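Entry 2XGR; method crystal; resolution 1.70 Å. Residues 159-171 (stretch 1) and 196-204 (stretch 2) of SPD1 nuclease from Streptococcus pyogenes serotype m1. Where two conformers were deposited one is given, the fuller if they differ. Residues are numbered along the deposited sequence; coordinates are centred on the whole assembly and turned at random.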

# COMPACT_ATOMS: atom_id res chain seq x y z
N GLY A 159 -1.23 8.13 7.31
CA GLY A 159 -2.26 7.31 6.70
C GLY A 159 -1.85 6.75 5.34
O GLY A 159 -1.03 7.34 4.65
N MET A 160 -2.45 5.64 4.95
CA MET A 160 -2.12 4.97 3.67
C MET A 160 -2.48 5.85 2.49
O MET A 160 -1.80 5.86 1.47
CB MET A 160 -2.95 3.69 3.53
CG MET A 160 -3.00 2.89 4.82
SD MET A 160 -2.64 1.19 4.51
CE MET A 160 -0.93 1.55 4.49
N LEU A 161 -3.58 6.57 2.63
CA LEU A 161 -4.09 7.37 1.48
C LEU A 161 -3.06 8.38 0.95
O LEU A 161 -2.94 8.58 -0.26
CB LEU A 161 -5.40 8.11 1.94
CG LEU A 161 -6.10 8.99 0.89
CD1 LEU A 161 -6.64 8.12 -0.25
CD2 LEU A 161 -7.21 9.78 1.62
N TYR A 162 -2.27 8.98 1.86
CA TYR A 162 -1.22 9.93 1.48
C TYR A 162 -0.34 9.27 0.44
O TYR A 162 -0.00 9.87 -0.62
CB TYR A 162 -0.35 10.21 2.78
CG TYR A 162 0.90 11.02 2.48
CD1 TYR A 162 0.92 12.41 2.68
CD2 TYR A 162 2.04 10.42 1.93
CE1 TYR A 162 2.04 13.16 2.44
CE2 TYR A 162 3.16 11.19 1.62
CZ TYR A 162 3.13 12.57 1.89
OH TYR A 162 4.22 13.36 1.55
N TYR A 163 0.04 8.03 0.69
CA TYR A 163 1.05 7.38 -0.19
C TYR A 163 0.37 6.90 -1.49
O TYR A 163 0.89 7.09 -2.60
CB TYR A 163 1.67 6.13 0.52
CG TYR A 163 2.42 6.62 1.75
CD1 TYR A 163 3.75 7.06 1.66
CD2 TYR A 163 1.73 6.75 2.93
CE1 TYR A 163 4.38 7.65 2.77
CE2 TYR A 163 2.36 7.32 4.10
CZ TYR A 163 3.70 7.76 3.99
OH TYR A 163 4.24 8.34 5.11
N GLU A 164 -0.79 6.25 -1.36
CA GLU A 164 -1.46 5.69 -2.55
C GLU A 164 -1.93 6.78 -3.52
O GLU A 164 -1.76 6.63 -4.71
CB GLU A 164 -2.65 4.83 -2.11
CG GLU A 164 -2.12 3.51 -1.46
CD GLU A 164 -3.25 2.51 -1.16
OE1 GLU A 164 -2.88 1.32 -0.96
OE2 GLU A 164 -4.45 2.91 -1.15
N ASN A 165 -2.45 7.91 -3.03
CA ASN A 165 -2.82 8.99 -3.94
C ASN A 165 -1.60 9.54 -4.69
O ASN A 165 -1.68 9.91 -5.88
CB ASN A 165 -3.54 10.16 -3.20
CG ASN A 165 -5.06 9.92 -3.00
OD1 ASN A 165 -5.82 10.82 -2.50
ND2 ASN A 165 -5.50 8.74 -3.36
N ARG A 166 -0.48 9.61 -4.01
CA ARG A 166 0.70 10.14 -4.70
C ARG A 166 1.24 9.14 -5.68
O ARG A 166 1.70 9.55 -6.76
CB ARG A 166 1.73 10.55 -3.66
CG ARG A 166 1.33 11.86 -2.94
CD ARG A 166 2.20 12.17 -1.75
NE ARG A 166 1.84 13.52 -1.22
CZ ARG A 166 0.68 13.79 -0.59
NH1 ARG A 166 -0.24 12.88 -0.30
NH2 ARG A 166 0.43 15.04 -0.19
N LEU A 167 1.23 7.84 -5.33
CA LEU A 167 1.62 6.79 -6.27
C LEU A 167 0.69 6.79 -7.53
O LEU A 167 1.17 6.63 -8.69
CB LEU A 167 1.56 5.43 -5.57
CG LEU A 167 2.72 5.21 -4.57
CD1 LEU A 167 2.35 3.93 -3.78
CD2 LEU A 167 4.04 5.12 -5.40
N ASP A 168 -0.59 7.06 -7.28
CA ASP A 168 -1.60 7.15 -8.39
C ASP A 168 -1.25 8.33 -9.30
O ASP A 168 -1.22 8.21 -10.52
CB ASP A 168 -2.98 7.33 -7.75
CG ASP A 168 -4.07 7.56 -8.75
OD1 ASP A 168 -4.17 6.76 -9.66
OD2 ASP A 168 -4.86 8.50 -8.56
N SER A 169 -0.84 9.43 -8.69
CA SER A 169 -0.43 10.61 -9.49
C SER A 169 0.80 10.36 -10.32
O SER A 169 0.82 10.68 -11.50
CB SER A 169 -0.17 11.81 -8.59
OG SER A 169 0.27 12.88 -9.42
N TRP A 170 1.75 9.62 -9.77
CA TRP A 170 2.94 9.23 -10.47
C TRP A 170 2.57 8.33 -11.63
O TRP A 170 3.12 8.49 -12.75
CB TRP A 170 3.91 8.51 -9.50
CG TRP A 170 5.23 8.15 -10.18
CD1 TRP A 170 6.31 8.98 -10.42
CD2 TRP A 170 5.51 6.93 -10.82
NE1 TRP A 170 7.28 8.29 -11.12
CE2 TRP A 170 6.81 7.02 -11.37
CE3 TRP A 170 4.80 5.73 -10.93
CZ2 TRP A 170 7.42 5.94 -11.98
CZ3 TRP A 170 5.37 4.66 -11.54
CH2 TRP A 170 6.67 4.78 -12.11
N LEU A 171 1.71 7.32 -11.38
CA LEU A 171 1.28 6.46 -12.45
C LEU A 171 0.62 7.22 -13.59
O LEU A 171 0.93 6.96 -14.77
CB LEU A 171 0.30 5.40 -11.93
CG LEU A 171 0.90 4.19 -11.31
CD1 LEU A 171 -0.27 3.28 -10.79
CD2 LEU A 171 1.85 3.39 -12.32
N GLN A 196 1.40 -2.96 12.58
CA GLN A 196 2.02 -2.10 11.58
C GLN A 196 1.64 -2.60 10.19
O GLN A 196 1.29 -3.76 9.99
CB GLN A 196 3.57 -2.10 11.65
CG GLN A 196 4.09 -1.58 12.97
CD GLN A 196 5.56 -1.81 13.11
OE1 GLN A 196 6.09 -2.83 12.64
NE2 GLN A 196 6.24 -0.86 13.71
N ILE A 197 1.71 -1.69 9.20
CA ILE A 197 1.60 -2.12 7.80
C ILE A 197 2.80 -1.59 7.05
O ILE A 197 3.18 -0.41 7.22
CB ILE A 197 0.30 -1.44 7.13
CG1 ILE A 197 -0.96 -1.80 7.95
CG2 ILE A 197 0.17 -1.83 5.62
CD1 ILE A 197 -1.46 -3.25 7.84
N GLU A 198 3.41 -2.44 6.23
CA GLU A 198 4.59 -2.07 5.44
C GLU A 198 4.16 -1.80 4.00
O GLU A 198 3.63 -2.73 3.37
CB GLU A 198 5.55 -3.27 5.40
CG GLU A 198 6.80 -2.99 4.64
CD GLU A 198 7.65 -4.23 4.35
OE1 GLU A 198 8.60 -4.45 5.14
OE2 GLU A 198 7.44 -4.92 3.31
N LEU A 199 4.39 -0.58 3.47
CA LEU A 199 4.16 -0.29 2.10
C LEU A 199 5.50 -0.31 1.38
O LEU A 199 6.40 0.41 1.77
CB LEU A 199 3.62 1.19 1.97
CG LEU A 199 2.16 1.40 2.43
CD1 LEU A 199 2.03 1.32 3.99
CD2 LEU A 199 1.68 2.78 1.95
N GLN A 200 5.59 -1.03 0.26
CA GLN A 200 6.87 -1.18 -0.47
C GLN A 200 6.62 -0.85 -1.94
O GLN A 200 5.71 -1.41 -2.57
CB GLN A 200 7.34 -2.67 -0.42
CG GLN A 200 8.64 -2.89 -1.14
CD GLN A 200 8.89 -4.35 -1.29
OE1 GLN A 200 9.31 -5.00 -0.32
NE2 GLN A 200 8.47 -4.93 -2.44
N TYR A 201 7.36 0.11 -2.49
CA TYR A 201 7.05 0.50 -3.85
C TYR A 201 8.29 0.90 -4.64
O TYR A 201 9.28 1.42 -4.09
CB TYR A 201 6.00 1.68 -3.90
CG TYR A 201 6.32 2.82 -2.96
CD1 TYR A 201 7.17 3.85 -3.35
CD2 TYR A 201 5.76 2.85 -1.67
CE1 TYR A 201 7.40 4.97 -2.47
CE2 TYR A 201 6.03 3.97 -0.81
CZ TYR A 201 6.81 5.02 -1.25
OH TYR A 201 7.05 6.07 -0.37
N VAL A 202 8.21 0.64 -5.94
CA VAL A 202 9.28 1.07 -6.86
C VAL A 202 8.64 1.13 -8.23
O VAL A 202 7.60 0.45 -8.45
CB VAL A 202 10.44 0.12 -6.84
CG1 VAL A 202 10.00 -1.28 -7.43
CG2 VAL A 202 11.71 0.67 -7.66
N GLY A 203 9.19 1.95 -9.13
CA GLY A 203 8.64 2.02 -10.51
C GLY A 203 9.50 1.14 -11.42
O GLY A 203 10.63 0.74 -11.06
N ILE A 204 8.93 0.72 -12.56
CA ILE A 204 9.70 -0.04 -13.54
C ILE A 204 9.44 0.58 -14.94
O ILE A 204 8.29 0.86 -15.29
CB ILE A 204 9.25 -1.51 -13.58
CG1 ILE A 204 9.40 -2.15 -12.19
CG2 ILE A 204 10.23 -2.35 -14.52
CD1 ILE A 204 8.89 -3.65 -12.12

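The packing of an α-helix along a β-strand is often governed by periodicity: a helix returns a side chain to the same face every three or four residues, a strand every second one, and the two patterns must be brought into register. The SPD1 nuclease offers a compact example. Its helix and the strand 196-204 run nearly parallel, with 14° between their directions and axes 10.8 Å apart at closest approach, and the contact between them contains no hydrogen bond. It is built from van der Waals packing, mostly between side chains, that buries 392 Å², both sides summed.

The series begins at Met 160. Its CA-to-CB bond points sideways, yet the side chain bends so that its end reaches the strand. The methyl CE lies 3.7 Å from CG2 of Ile 197 and 3.0 Å from CD1 of Leu 199, the latter notably short for two apolar carbons; since Met 160 was modelled in two conformers, that closeness belongs to the one described here. One methionine thus spans two successive inward-facing positions of the strand, while Glu 198 between them points away.

One helical turn on, Tyr 163 points toward the strand. Its CB packs 3.6 Å from CD2 of Leu 199, so that this leucine is touched by both Met 160 and Tyr 163. The ring also meets the next inward residue, with CD1 of Tyr 163 4.0 Å from OH of Tyr 201. That approach is oblique and is a contact rather than a hydrogen bond; the Tyr 201 hydroxyl finds its hydrogen-bonding partner elsewhere in the structure.

Arg 166 does not reach the strand. Its NH1 instead donates a hydrogen bond to the backbone O of Tyr 162, at 3.0 Å, within the helix itself. Leu 167, four residues after Tyr 163, resumes the packing: its CD2 sits 4.0 Å from CD1 of Tyr 201, again obliquely to the ring. Tyr 201 therefore receives successive turns of the helix, much as Leu 199 does.

Trp 170 completes the series. Its long side chain carries CH2 to 3.7 Å from CA of Gly 203, whose lack of a side chain matters directly: an ideal CB at this position would point toward the helix and lie just 2.6 Å from CH2 of Trp 170, a clash. The tip of the indole, at CH2, comes against the bare backbone of Gly 203.

The helical spacing 160, 163, 167, 170 is thereby matched to the strand alternation 197, 199, 201, 203, each advancing in the same direction.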